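PDB 2W40: glycerol kinase, putative from Plasmodium falciparum, which probably catalyses the ATP-dependent phosphorylation of glycerol to sn-glycerol 3-phosphate, the kinase step of glycerol degradation. Local coordinates for residues C[142-147]-C[207-212]; C[136-141]-C[189-194]; C[155-160]-C[213-218]; C[87-92]-C[100-105]. All coordinates share one frame; numbering follows the deposited sequence.

The four contacts share the N-terminal FGGY domain. Contacts 1 and 2, with centres about 11 Å apart, both use helix 140-149; F208 CE2 of contact 1 packs 3.5 Å from A140 CB of contact 2. Contact 3 continues from contact 1, T211 OG1 lying 2.7 Å from D158 OD1, a probable hydrogen bond. Contact 4 reaches contact 1 through K142 NZ, 3.1 Å from V104 O, and contact 3 through a salt bridge, D92 OD1 to K156 NZ at 2.8 Å. A bound glycerol is hydrogen-bonded to Y137 of contact 2, and a glycerol lies about 4 Å, nearest atoms, from the W105 side chain of contact 4; contacts 1 and 3 lie away from the annotated sites.

Contact 1. Residues C[142-147]-C[207-212]; sequences KILWLI and IFNITN
Aliphatic carbons of I143, L144 and I147, one flank of helix 140-149, carry the 142-147 side, and they meet the 207-212 loop by two kinds of contact. The first is apolar, side chain on side chain. CG2 of I143, anti to its backbone N, reaches the end of I210, with I210 CD1 4.1 Å away and the two chains crossing at about a right angle. L144 CB comes to the edge of the F208 ring, near its plane, 4.1 Å from F208 CD1. The backbone there reverses in a Schellman motif that ends helix 202-207: N209, with phi 66°, is its C-prime residue, I210 N pairing back to C205 O and N209 N to K206 O.

The second kind sets methyl groups against polar backbone. I147 CD1, with CG1 anti to the carbonyl carbon (chi1 -73°), sits 3.5 Å from both F208 O and N209 O, so one methyl touches two successive carbonyls. L144, whose CG is anti to the backbone N (chi1 -179°), sends CD1 to 3.7 Å from F208 O and obliquely across N209. Beyond the segments, F208 meets F141 edge-to-face, while F117 of helix 111-118 touches L144.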
loop_
_atom_site.group_PDB
_atom_site.type_symbol
_atom_site.label_atom_id
_atom_site.label_comp_id
_atom_site.label_asym_id
_atom_site.label_seq_id
_atom_site.Cartn_x
_atom_site.Cartn_y
_atom_site.Cartn_z
ATOM N N LYS C 142 22.248 -16.205 11.145
ATOM C CA LYS C 142 21.977 -15.387 12.369
ATOM C C LYS C 142 23.024 -15.604 13.453
ATOM O O LYS C 142 23.462 -14.643 14.108
ATOM C CB LYS C 142 20.567 -15.707 12.807
ATOM C CG LYS C 142 19.710 -15.138 11.717
ATOM C CD LYS C 142 18.915 -16.157 11.077
ATOM C CE LYS C 142 17.520 -16.189 11.500
ATOM N NZ LYS C 142 16.683 -15.713 10.412
ATOM N N ILE C 143 23.459 -16.832 13.612
ATOM C CA ILE C 143 24.445 -17.119 14.600
ATOM C C ILE C 143 25.736 -16.390 14.141
ATOM O O ILE C 143 26.450 -15.797 14.946
ATOM C CB ILE C 143 24.681 -18.624 14.655
ATOM C CG1 ILE C 143 23.423 -19.383 15.265
ATOM C CG2 ILE C 143 25.955 -18.959 15.466
ATOM C CD1 ILE C 143 23.360 -20.970 14.952
ATOM N N LEU C 144 26.091 -16.576 12.848
ATOM C CA LEU C 144 27.250 -15.910 12.283
ATOM C C LEU C 144 27.210 -14.395 12.488
ATOM O O LEU C 144 28.197 -13.757 12.926
ATOM C CB LEU C 144 27.421 -16.251 10.841
ATOM C CG LEU C 144 28.654 -15.603 10.108
ATOM C CD1 LEU C 144 29.981 -15.961 10.755
ATOM C CD2 LEU C 144 28.600 -16.009 8.604
ATOM N N TRP C 145 26.106 -13.782 12.214
ATOM C CA TRP C 145 25.966 -12.380 12.425
ATOM C C TRP C 145 26.251 -11.998 13.870
ATOM O O TRP C 145 26.966 -11.010 14.149
ATOM C CB TRP C 145 24.554 -11.924 12.064
ATOM C CG TRP C 145 24.378 -10.436 12.094
ATOM C CD1 TRP C 145 24.539 -9.567 11.040
ATOM C CD2 TRP C 145 24.015 -9.630 13.209
ATOM N NE1 TRP C 145 24.260 -8.294 11.460
ATOM C CE2 TRP C 145 23.991 -8.297 12.773
ATOM C CE3 TRP C 145 23.746 -9.902 14.550
ATOM C CZ2 TRP C 145 23.633 -7.251 13.609
ATOM C CZ3 TRP C 145 23.404 -8.856 15.383
ATOM C CH2 TRP C 145 23.408 -7.546 14.904
ATOM N N LEU C 146 25.696 -12.740 14.818
ATOM C CA LEU C 146 25.909 -12.497 16.273
ATOM C C LEU C 146 27.406 -12.559 16.635
ATOM O O LEU C 146 27.921 -11.701 17.334
ATOM C CB LEU C 146 25.062 -13.445 17.134
ATOM C CG LEU C 146 23.587 -13.067 17.111
ATOM C CD1 LEU C 146 22.784 -14.295 17.662
ATOM C CD2 LEU C 146 23.374 -11.776 17.892
ATOM N N ILE C 147 28.104 -13.558 16.148
ATOM C CA ILE C 147 29.529 -13.773 16.372
ATOM C C ILE C 147 30.334 -12.619 15.767
ATOM O O ILE C 147 31.196 -12.072 16.432
ATOM C CB ILE C 147 29.971 -15.099 15.702
ATOM C CG1 ILE C 147 29.467 -16.330 16.479
ATOM C CG2 ILE C 147 31.493 -15.300 15.603
ATOM C CD1 ILE C 147 29.675 -17.640 15.677
ATOM N N ILE C 207 32.221 -23.203 8.747
ATOM C CA ILE C 207 31.780 -22.147 7.875
ATOM C C ILE C 207 31.190 -21.025 8.701
ATOM O O ILE C 207 31.507 -19.855 8.458
ATOM C CB ILE C 207 30.690 -22.688 6.843
ATOM C CG1 ILE C 207 31.304 -23.668 5.825
ATOM C CG2 ILE C 207 29.969 -21.528 6.139
ATOM C CD1 ILE C 207 30.199 -24.416 4.917
ATOM N N PHE C 208 30.390 -21.392 9.720
ATOM C CA PHE C 208 29.667 -20.404 10.453
ATOM C C PHE C 208 30.386 -19.860 11.686
ATOM O O PHE C 208 29.783 -19.193 12.529
ATOM C CB PHE C 208 28.268 -20.910 10.717
ATOM C CG PHE C 208 27.428 -20.946 9.453
ATOM C CD1 PHE C 208 27.042 -19.771 8.824
ATOM C CD2 PHE C 208 27.075 -22.179 8.854
ATOM C CE1 PHE C 208 26.332 -19.798 7.607
ATOM C CE2 PHE C 208 26.353 -22.209 7.666
ATOM C CZ PHE C 208 25.979 -21.044 7.046
ATOM N N ASN C 209 31.659 -20.196 11.808
ATOM C CA ASN C 209 32.582 -19.720 12.901
ATOM C C ASN C 209 32.225 -20.212 14.281
ATOM O O ASN C 209 32.551 -19.579 15.364
ATOM C CB ASN C 209 32.559 -18.173 12.962
ATOM C CG ASN C 209 33.121 -17.460 11.759
ATOM O OD1 ASN C 209 33.177 -17.931 10.598
ATOM N ND2 ASN C 209 33.504 -16.242 12.023
ATOM N N ILE C 210 31.587 -21.379 14.308
ATOM C CA ILE C 210 31.270 -22.046 15.555
ATOM C C ILE C 210 32.464 -22.910 15.871
ATOM O O ILE C 210 32.520 -24.047 15.409
ATOM C CB ILE C 210 29.977 -22.872 15.491
ATOM C CG1 ILE C 210 28.799 -21.934 15.161
ATOM C CG2 ILE C 210 29.810 -23.679 16.765
ATOM C CD1 ILE C 210 27.584 -22.614 14.709
ATOM N N THR C 211 33.422 -22.345 16.632
ATOM C CA THR C 211 34.727 -22.975 16.824
ATOM C C THR C 211 34.750 -24.039 17.883
ATOM O O THR C 211 35.724 -24.804 17.998
ATOM C CB THR C 211 35.776 -21.907 17.259
ATOM O OG1 THR C 211 35.270 -21.294 18.446
ATOM C CG2 THR C 211 35.984 -20.835 16.212
ATOM N N ASN C 212 33.675 -24.120 18.683
ATOM C CA ASN C 212 33.609 -25.064 19.803
ATOM C C ASN C 212 32.212 -25.668 19.751
ATOM O O ASN C 212 31.229 -25.026 20.054
ATOM C CB ASN C 212 33.872 -24.313 21.098
ATOM C CG ASN C 212 33.945 -25.188 22.262
ATOM O OD1 ASN C 212 33.435 -26.305 22.223
ATOM N ND2 ASN C 212 34.500 -24.654 23.375
#

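Contact 2. Residues C[136-141]-C[189-194]; sequences TYFSAF and RTLLMD
T190 OG1 is gripped by two hydrogen bonds: it accepts from L192 N at 3.0 Å, closing an ST turn, and is bonded to A187 O. Its crowded rotamer, between the backbone N and the carbonyl carbon (chi1 66°), turns the hydroxyl back over its own loop, so T190 meets S139 with backbone and CG2 instead. S139 OG likewise has two partners, E86 O and N166 ND2.

R189 lies against two aromatic residues. Its chain is bent at chi2 and chi3, which folds the guanidinium back beside F138; R189 NE is 3.6 Å from F138 CZ, the two planes are 40° apart, and the ring atom lies over one guanidinium face. The F138 ring in turn takes R189 CA over a face, 3.9 Å from its centroid, a CH-pi contact. Y137 OH comes to the guanidinium edge, where R189 NH2 donates a weak, bent bond of 3.1 Å; the ring and guanidinium planes are almost perpendicular, at 88°. The charge is held more firmly by salt bridges to E86 and E308. Glycerol binds here: Y137 OH is hydrogen-bonded to it, consistent with the substrate site of glycerol kinases, and R189, through its weak bond to Y137 OH, is placed in the second shell of the glycerol.

Backbone contacts run alongside: S139 N gives R189 O a weak bond of 3.3 Å. Further along, A140 CB, in helix 140-149, packs 3.5 Å from L191 CB, and L191 CD1 sits 3.9 Å from F138 CB.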
loop_
_atom_site.group_PDB
_atom_site.type_symbol
_atom_site.label_atom_id
_atom_site.label_comp_id
_atom_site.label_asym_id
_atom_site.label_seq_id
_atom_site.Cartn_x
_atom_site.Cartn_y
_atom_site.Cartn_z
ATOM N N THR C 136 18.366 -16.694 4.325
ATOM C CA THR C 136 18.249 -15.784 5.459
ATOM C C THR C 136 17.409 -16.341 6.592
ATOM O O THR C 136 17.241 -15.661 7.642
ATOM C CB THR C 136 17.665 -14.411 5.082
ATOM O OG1 THR C 136 16.362 -14.658 4.594
ATOM C CG2 THR C 136 18.494 -13.726 3.954
ATOM N N TYR C 137 16.877 -17.540 6.353
ATOM C CA TYR C 137 15.715 -18.142 7.085
ATOM C C TYR C 137 16.232 -19.054 8.246
ATOM O O TYR C 137 15.749 -18.940 9.407
ATOM C CB TYR C 137 14.940 -18.945 6.037
ATOM C CG TYR C 137 13.774 -19.783 6.516
ATOM C CD1 TYR C 137 12.979 -19.399 7.617
ATOM C CD2 TYR C 137 13.407 -20.856 5.793
ATOM C CE1 TYR C 137 11.840 -20.219 7.989
ATOM C CE2 TYR C 137 12.351 -21.657 6.180
ATOM C CZ TYR C 137 11.540 -21.306 7.238
ATOM O OH TYR C 137 10.469 -22.140 7.554
ATOM N N PHE C 138 17.152 -19.987 7.915
ATOM C CA PHE C 138 17.769 -20.909 8.894
ATOM C C PHE C 138 18.618 -20.234 9.936
ATOM O O PHE C 138 18.898 -19.090 9.804
ATOM C CB PHE C 138 18.420 -22.048 8.192
ATOM C CG PHE C 138 17.458 -23.127 7.710
ATOM C CD1 PHE C 138 16.112 -22.872 7.474
ATOM C CD2 PHE C 138 17.915 -24.434 7.598
ATOM C CE1 PHE C 138 15.245 -23.921 7.069
ATOM C CE2 PHE C 138 17.071 -25.477 7.175
ATOM C CZ PHE C 138 15.748 -25.180 6.863
ATOM N N SER C 139 18.970 -20.936 11.008
ATOM C CA SER C 139 19.608 -20.269 12.161
ATOM C C SER C 139 21.040 -19.791 11.844
ATOM O O SER C 139 21.487 -18.781 12.437
ATOM C CB SER C 139 19.697 -21.213 13.359
ATOM O OG SER C 139 18.433 -21.707 13.699
ATOM N N ALA C 140 21.732 -20.553 10.987
ATOM C CA ALA C 140 23.228 -20.454 10.913
ATOM C C ALA C 140 23.703 -19.015 10.611
ATOM O O ALA C 140 24.636 -18.533 11.261
ATOM C CB ALA C 140 23.800 -21.366 9.857
ATOM N N PHE C 141 23.099 -18.359 9.635
ATOM C CA PHE C 141 23.621 -16.978 9.325
ATOM C C PHE C 141 23.316 -15.968 10.386
ATOM O O PHE C 141 24.068 -15.015 10.565
ATOM C CB PHE C 141 23.126 -16.446 7.972
ATOM C CG PHE C 141 23.876 -17.021 6.790
ATOM C CD1 PHE C 141 25.014 -16.382 6.338
ATOM C CD2 PHE C 141 23.464 -18.165 6.151
ATOM C CE1 PHE C 141 25.771 -16.857 5.274
ATOM C CE2 PHE C 141 24.211 -18.647 5.076
ATOM C CZ PHE C 141 25.377 -17.977 4.642
ATOM N N ARG C 189 16.815 -27.411 11.079
ATOM C CA ARG C 189 16.425 -26.067 10.706
ATOM C C ARG C 189 17.540 -25.042 10.941
ATOM O O ARG C 189 17.356 -23.820 10.884
ATOM C CB ARG C 189 15.184 -25.641 11.436
ATOM C CG ARG C 189 14.075 -26.653 11.339
ATOM C CD ARG C 189 13.712 -27.050 9.928
ATOM N NE ARG C 189 13.120 -25.928 9.172
ATOM C CZ ARG C 189 12.364 -26.005 8.086
ATOM N NH1 ARG C 189 12.149 -27.170 7.459
ATOM N NH2 ARG C 189 11.796 -24.915 7.595
ATOM N N THR C 190 18.690 -25.581 11.284
ATOM C CA THR C 190 19.813 -24.722 11.742
ATOM C C THR C 190 20.878 -24.415 10.647
ATOM O O THR C 190 21.644 -23.408 10.813
ATOM C CB THR C 190 20.548 -25.413 12.949
ATOM O OG1 THR C 190 21.164 -26.615 12.487
ATOM C CG2 THR C 190 19.690 -25.588 14.224
ATOM N N LEU C 191 20.956 -25.276 9.615
ATOM C CA LEU C 191 21.986 -25.234 8.562
ATOM C C LEU C 191 23.322 -25.823 9.093
ATOM O O LEU C 191 24.358 -25.675 8.465
ATOM C CB LEU C 191 22.164 -23.860 7.954
ATOM C CG LEU C 191 21.733 -23.641 6.520
ATOM C CD1 LEU C 191 21.651 -22.127 6.081
ATOM C CD2 LEU C 191 22.628 -24.399 5.688
ATOM N N LEU C 192 23.265 -26.428 10.324
ATOM C CA LEU C 192 24.426 -27.023 10.995
ATOM C C LEU C 192 24.406 -28.559 11.093
ATOM O O LEU C 192 25.424 -29.139 11.513
ATOM C CB LEU C 192 24.666 -26.456 12.377
ATOM C CG LEU C 192 24.710 -24.961 12.448
ATOM C CD1 LEU C 192 24.753 -24.610 13.943
ATOM C CD2 LEU C 192 25.897 -24.418 11.636
ATOM N N MET C 193 23.245 -29.197 10.806
ATOM C CA MET C 193 23.138 -30.621 10.983
ATOM C C MET C 193 23.304 -31.312 9.617
ATOM O O MET C 193 22.738 -30.839 8.634
ATOM C CB MET C 193 21.766 -30.958 11.521
ATOM C CG MET C 193 21.661 -32.400 11.998
ATOM S SD MET C 193 19.974 -32.930 12.409
ATOM C CE MET C 193 19.292 -33.266 10.742
ATOM N N ASP C 194 23.945 -32.472 9.615
ATOM C CA ASP C 194 24.031 -33.386 8.480
ATOM C C ASP C 194 22.651 -34.070 8.362
ATOM O O ASP C 194 22.221 -34.775 9.302
ATOM C CB ASP C 194 25.115 -34.394 8.691
ATOM C CG ASP C 194 25.299 -35.311 7.433
ATOM O OD1 ASP C 194 24.312 -35.814 6.862
ATOM O OD2 ASP C 194 26.491 -35.565 7.059
#

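Contact 3. Residues C[155-160]-C[213-218]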
loop_
_atom_site.group_PDB
_atom_site.type_symbol
_atom_site.label_atom_id
_atom_site.label_comp_id
_atom_site.label_asym_id
_atom_site.label_seq_id
_atom_site.Cartn_x
_atom_site.Cartn_y
_atom_site.Cartn_z
ATOM N N GLN C 155 33.626 -14.729 21.949
ATOM C CA GLN C 155 34.531 -15.214 23.015
ATOM C C GLN C 155 33.942 -16.402 23.801
ATOM O O GLN C 155 34.630 -17.338 24.262
ATOM C CB GLN C 155 34.816 -14.041 23.946
ATOM C CG GLN C 155 35.784 -12.973 23.261
ATOM C CD GLN C 155 35.913 -11.627 23.987
ATOM O OE1 GLN C 155 36.476 -10.688 23.383
ATOM N NE2 GLN C 155 35.384 -11.502 25.176
ATOM N N LYS C 156 32.663 -16.301 24.093
ATOM C CA LYS C 156 31.987 -17.305 24.926
ATOM C C LYS C 156 31.641 -18.549 24.113
ATOM O O LYS C 156 31.569 -19.611 24.722
ATOM C CB LYS C 156 30.746 -16.753 25.585
ATOM C CG LYS C 156 31.003 -15.707 26.711
ATOM C CD LYS C 156 29.779 -15.083 27.272
ATOM C CE LYS C 156 29.066 -16.027 28.159
ATOM N NZ LYS C 156 29.863 -16.635 29.251
ATOM N N ILE C 157 31.478 -18.463 22.788
ATOM C CA ILE C 157 31.430 -19.702 21.976
ATOM C C ILE C 157 32.819 -20.354 21.975
ATOM O O ILE C 157 32.979 -21.514 22.284
ATOM C CB ILE C 157 30.956 -19.425 20.556
ATOM C CG1 ILE C 157 29.462 -19.024 20.578
ATOM C CG2 ILE C 157 31.125 -20.658 19.675
ATOM C CD1 ILE C 157 28.959 -18.415 19.278
ATOM N N ASP C 158 33.834 -19.514 21.742
ATOM C CA ASP C 158 35.191 -20.025 21.768
ATOM C C ASP C 158 35.541 -20.759 23.085
ATOM O O ASP C 158 36.135 -21.844 23.047
ATOM C CB ASP C 158 36.245 -18.974 21.472
ATOM C CG ASP C 158 36.128 -18.306 20.050
ATOM O OD1 ASP C 158 35.335 -18.713 19.112
ATOM O OD2 ASP C 158 36.852 -17.268 19.893
ATOM N N ASP C 159 35.213 -20.188 24.223
ATOM C CA ASP C 159 35.504 -20.805 25.486
ATOM C C ASP C 159 34.508 -21.797 26.060
ATOM O O ASP C 159 34.692 -22.231 27.225
ATOM C CB ASP C 159 35.929 -19.779 26.527
ATOM C CG ASP C 159 34.826 -18.932 27.100
ATOM O OD1 ASP C 159 33.631 -19.259 26.827
ATOM O OD2 ASP C 159 35.189 -17.910 27.847
ATOM N N GLY C 160 33.450 -22.070 25.298
ATOM C CA GLY C 160 32.411 -23.005 25.706
ATOM C C GLY C 160 31.503 -22.594 26.807
ATOM O O GLY C 160 30.851 -23.444 27.447
ATOM N N MET C 213 32.173 -26.897 19.273
ATOM C CA MET C 213 30.891 -27.540 19.038
ATOM C C MET C 213 30.174 -27.946 20.325
ATOM O O MET C 213 29.034 -28.396 20.326
ATOM C CB MET C 213 31.063 -28.705 18.033
ATOM C CG MET C 213 31.242 -28.210 16.629
ATOM S SD MET C 213 31.675 -29.506 15.523
ATOM C CE MET C 213 30.033 -30.244 15.140
ATOM N N SER C 214 30.872 -27.841 21.462
ATOM C CA SER C 214 30.256 -28.114 22.727
ATOM C C SER C 214 29.129 -27.218 23.138
ATOM O O SER C 214 28.400 -27.552 24.061
ATOM C CB SER C 214 31.318 -28.166 23.815
ATOM O OG SER C 214 31.682 -26.980 24.365
ATOM N N VAL C 215 29.022 -26.051 22.496
ATOM C CA VAL C 215 27.944 -25.100 22.740
ATOM C C VAL C 215 26.623 -25.530 22.166
ATOM O O VAL C 215 25.633 -24.919 22.445
ATOM C CB VAL C 215 28.323 -23.693 22.243
ATOM C CG1 VAL C 215 29.681 -23.243 22.907
ATOM C CG2 VAL C 215 28.323 -23.639 20.713
ATOM N N LEU C 216 26.646 -26.562 21.294
ATOM C CA LEU C 216 25.453 -27.112 20.665
ATOM C C LEU C 216 24.835 -28.188 21.548
ATOM O O LEU C 216 25.534 -29.034 22.092
ATOM C CB LEU C 216 25.751 -27.573 19.266
ATOM C CG LEU C 216 26.250 -26.502 18.287
ATOM C CD1 LEU C 216 26.924 -27.230 17.073
ATOM C CD2 LEU C 216 25.138 -25.640 17.832
ATOM N N PRO C 217 23.514 -28.166 21.653
ATOM C CA PRO C 217 22.826 -29.166 22.471
ATOM C C PRO C 217 22.763 -30.523 21.826
ATOM O O PRO C 217 22.769 -30.627 20.612
ATOM C CB PRO C 217 21.410 -28.531 22.619
ATOM C CG PRO C 217 21.189 -27.817 21.273
ATOM C CD PRO C 217 22.600 -27.204 21.022
ATOM N N GLU C 218 22.596 -31.544 22.659
ATOM C CA GLU C 218 22.481 -32.908 22.174
ATOM C C GLU C 218 21.198 -33.075 21.344
ATOM O O GLU C 218 20.146 -32.667 21.844
ATOM C CB GLU C 218 22.419 -33.911 23.331
ATOM C CG GLU C 218 22.343 -35.364 22.859
ATOM C CD GLU C 218 22.182 -36.341 24.035
ATOM O OE1 GLU C 218 22.507 -35.950 25.199
ATOM O OE2 GLU C 218 21.768 -37.497 23.769
HETATM O O HOH W 1 30.583 -26.091 26.456
#
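A Schellman motif closes helix 151-158 at G160, and the outside of this turn is what residues 213-218 meet. G160 has a positive phi of 71°, a value that favours glycine; G160 N bonds back to I157 O at 3.1 Å, one of the two bonds of the motif, while D159 N to Q155 O is an ordinary helix bond before it. Against the turn rests V215, the last residue of a short 3-10 segment (213-215), which is held by L216 N to M213 O at 3.2 Å.

V215 has CG1 anti to its carbonyl carbon (chi1 -55°), and this branch does most of the touching: CG1 is 3.8 Å from I157 O and 3.9 Å from G160 CA, so a methyl covers the helix-terminal backbone. Its CG2, in the crowded place between backbone N and carbonyl carbon, meets I157 CG2 at 4.2 Å. Both side chains also touch I164 of strand 162-166, and V215 is backbone-bonded to I164, so the contact seats the helix end and the loop on the same strand that follows the helix in the chain.

One water spans the more open side, giving a hydrogen bond to G160 O at 2.8 Å and pairing with S214 OG at 2.5 Å. S214 OG is bonded to N212 OD1 as well, and G160 O has a second donor in R93 NH2.

Contact 4. Residues C[87-92]-C[100-105]. With EDO (1,2-ethanediol), chain B.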
loop_
_atom_site.group_PDB
_atom_site.type_symbol
_atom_site.label_atom_id
_atom_site.label_comp_id
_atom_site.label_asym_id
_atom_site.label_seq_id
_atom_site.Cartn_x
_atom_site.Cartn_y
_atom_site.Cartn_z
ATOM N N THR C 87 14.397 -19.567 14.720
ATOM C CA THR C 87 14.622 -18.504 15.693
ATOM C C THR C 87 15.702 -19.015 16.656
ATOM O O THR C 87 15.663 -20.145 17.122
ATOM C CB THR C 87 13.330 -18.233 16.442
ATOM O OG1 THR C 87 12.380 -17.723 15.490
ATOM C CG2 THR C 87 13.555 -17.216 17.599
ATOM N N VAL C 88 16.673 -18.125 16.933
ATOM C CA VAL C 88 17.898 -18.549 17.658
ATOM C C VAL C 88 18.207 -17.539 18.787
ATOM O O VAL C 88 18.070 -16.304 18.625
ATOM C CB VAL C 88 19.108 -18.852 16.717
ATOM C CG1 VAL C 88 19.527 -17.572 16.019
ATOM C CG2 VAL C 88 20.257 -19.515 17.475
ATOM N N ILE C 89 18.640 -18.134 19.887
ATOM C CA ILE C 89 19.110 -17.369 21.100
ATOM C C ILE C 89 20.483 -18.001 21.456
ATOM O O ILE C 89 20.681 -19.210 21.419
ATOM C CB ILE C 89 18.148 -17.448 22.299
ATOM C CG1 ILE C 89 16.727 -16.996 21.929
ATOM C CG2 ILE C 89 18.636 -16.601 23.519
ATOM C CD1 ILE C 89 15.768 -17.800 22.813
ATOM N N ILE C 90 21.401 -17.123 21.833
ATOM C CA ILE C 90 22.712 -17.526 22.381
ATOM C C ILE C 90 22.710 -16.950 23.835
ATOM O O ILE C 90 22.454 -15.730 24.085
ATOM C CB ILE C 90 23.933 -17.038 21.565
ATOM C CG1 ILE C 90 23.778 -17.496 20.104
ATOM C CG2 ILE C 90 25.280 -17.521 22.159
ATOM C CD1 ILE C 90 24.905 -17.080 19.134
ATOM N N TRP C 91 22.946 -17.851 24.781
ATOM C CA TRP C 91 22.915 -17.456 26.178
ATOM C C TRP C 91 24.112 -17.997 26.967
ATOM O O TRP C 91 24.834 -18.834 26.513
ATOM C CB TRP C 91 21.637 -17.890 26.895
ATOM C CG TRP C 91 21.299 -19.358 26.973
ATOM C CD1 TRP C 91 21.545 -20.207 28.013
ATOM C CD2 TRP C 91 20.530 -20.152 26.005
ATOM N NE1 TRP C 91 21.065 -21.450 27.759
ATOM C CE2 TRP C 91 20.405 -21.463 26.551
ATOM C CE3 TRP C 91 20.000 -19.896 24.745
ATOM C CZ2 TRP C 91 19.690 -22.474 25.890
ATOM C CZ3 TRP C 91 19.280 -20.913 24.083
ATOM C CH2 TRP C 91 19.127 -22.177 24.653
ATOM N N ASP C 92 24.319 -17.422 28.153
ATOM C CA ASP C 92 25.347 -17.848 29.076
ATOM C C ASP C 92 24.910 -19.185 29.737
ATOM O O ASP C 92 23.831 -19.249 30.335
ATOM C CB ASP C 92 25.576 -16.816 30.188
ATOM C CG ASP C 92 26.610 -17.293 31.188
ATOM O OD1 ASP C 92 27.729 -17.579 30.790
ATOM O OD2 ASP C 92 26.297 -17.282 32.374
ATOM N N TYR C 100 21.913 -11.789 23.710
ATOM C CA TYR C 100 21.252 -10.962 22.763
ATOM C C TYR C 100 19.814 -11.413 22.690
ATOM O O TYR C 100 19.518 -12.484 23.127
ATOM C CB TYR C 100 21.936 -11.105 21.400
ATOM C CG TYR C 100 21.484 -10.013 20.398
ATOM C CD1 TYR C 100 22.071 -8.778 20.419
ATOM C CD2 TYR C 100 20.501 -10.248 19.404
ATOM C CE1 TYR C 100 21.615 -7.753 19.532
ATOM C CE2 TYR C 100 20.110 -9.309 18.514
ATOM C CZ TYR C 100 20.666 -8.042 18.547
ATOM O OH TYR C 100 20.302 -6.996 17.705
ATOM N N ASN C 101 18.928 -10.588 22.129
ATOM C CA ASN C 101 17.547 -11.035 21.849
ATOM C C ASN C 101 17.525 -12.290 20.994
ATOM O O ASN C 101 18.460 -12.597 20.278
ATOM C CB ASN C 101 16.735 -9.967 21.152
ATOM C CG ASN C 101 16.126 -8.888 22.093
ATOM O OD1 ASN C 101 15.783 -7.754 21.615
ATOM N ND2 ASN C 101 16.059 -9.137 23.342
ATOM N N ALA C 102 16.387 -12.975 20.973
ATOM C CA ALA C 102 16.160 -13.968 19.931
ATOM C C ALA C 102 16.137 -13.213 18.573
ATOM O O ALA C 102 15.474 -12.235 18.438
ATOM C CB ALA C 102 14.846 -14.750 20.169
ATOM N N ILE C 103 16.809 -13.766 17.535
ATOM C CA ILE C 103 16.670 -13.337 16.181
ATOM C C ILE C 103 15.764 -14.343 15.464
ATOM O O ILE C 103 16.050 -15.555 15.419
ATOM C CB ILE C 103 18.011 -13.230 15.427
ATOM C CG1 ILE C 103 18.928 -12.181 16.140
ATOM C CG2 ILE C 103 17.743 -12.737 13.987
ATOM C CD1 ILE C 103 20.331 -12.038 15.555
ATOM N N VAL C 104 14.607 -13.812 15.028
ATOM C CA VAL C 104 13.466 -14.655 14.601
ATOM C C VAL C 104 13.736 -15.169 13.204
ATOM O O VAL C 104 14.518 -14.568 12.389
ATOM C CB VAL C 104 12.125 -13.859 14.751
ATOM C CG1 VAL C 104 10.890 -14.642 14.428
ATOM C CG2 VAL C 104 11.964 -13.364 16.209
ATOM N N TRP C 105 13.041 -16.245 12.873
ATOM C CA TRP C 105 13.112 -16.848 11.502
ATOM C C TRP C 105 12.867 -15.793 10.407
ATOM O O TRP C 105 13.327 -15.934 9.320
ATOM C CB TRP C 105 12.218 -18.092 11.451
ATOM C CG TRP C 105 10.766 -17.845 11.657
ATOM C CD1 TRP C 105 10.111 -17.898 12.843
ATOM C CD2 TRP C 105 9.758 -17.612 10.642
ATOM N NE1 TRP C 105 8.747 -17.710 12.645
ATOM C CE2 TRP C 105 8.501 -17.528 11.314
ATOM C CE3 TRP C 105 9.768 -17.583 9.234
ATOM C CZ2 TRP C 105 7.269 -17.296 10.586
ATOM C CZ3 TRP C 105 8.593 -17.405 8.546
ATOM C CH2 TRP C 105 7.358 -17.253 9.223
HETATM C C1 EDO B . 20.579 -4.268 19.331
HETATM O O1 EDO B . 21.500 -4.686 18.184
HETATM C C2 EDO B . 19.028 -4.516 19.554
HETATM O O2 EDO B . 18.546 -5.828 20.144
HETATM O O HOH W 2 20.645 -14.343 21.344
#
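Two aromatic rings flank the two segments, and both are met at an edge. The indole of W105 receives T87 OG1 in its plane, 3.5 Å from W105 CD1. At the far end the Y100 ring has O1 of an ethanediol, probably from the crystallisation liquor, at its edge, donating to Y100 OH at 2.6 Å; E46 and R109 hold the same phenol oxygen. The indole NH of W105 is hydrogen-bonded to T13.

Between the rings lies a single antiparallel bridge, the hydrogen-bonded pair V88 and I103. V88 N donates to I103 O at 3.0 Å from 26° above the carbonyl plane, while I103 N reaches V88 O, also at 3.0 Å, within it. Through I89 and W91, strand 88-92 is also bonded to strand 162-166. The bridge carries W105 to the nucleotide site: its side chain is about 4 Å from that of T270, an ADP-binding residue, though no ADP is bound here.

T87 OG1 accepts from W105 N at 3.1 Å and also binds Q84 OE1. Toward Y100 the two segments splay, and one water joins I90 N, 2.9 Å away, to Y100 O. I89 CG1 presses on A102 CB at a tight 3.4 Å.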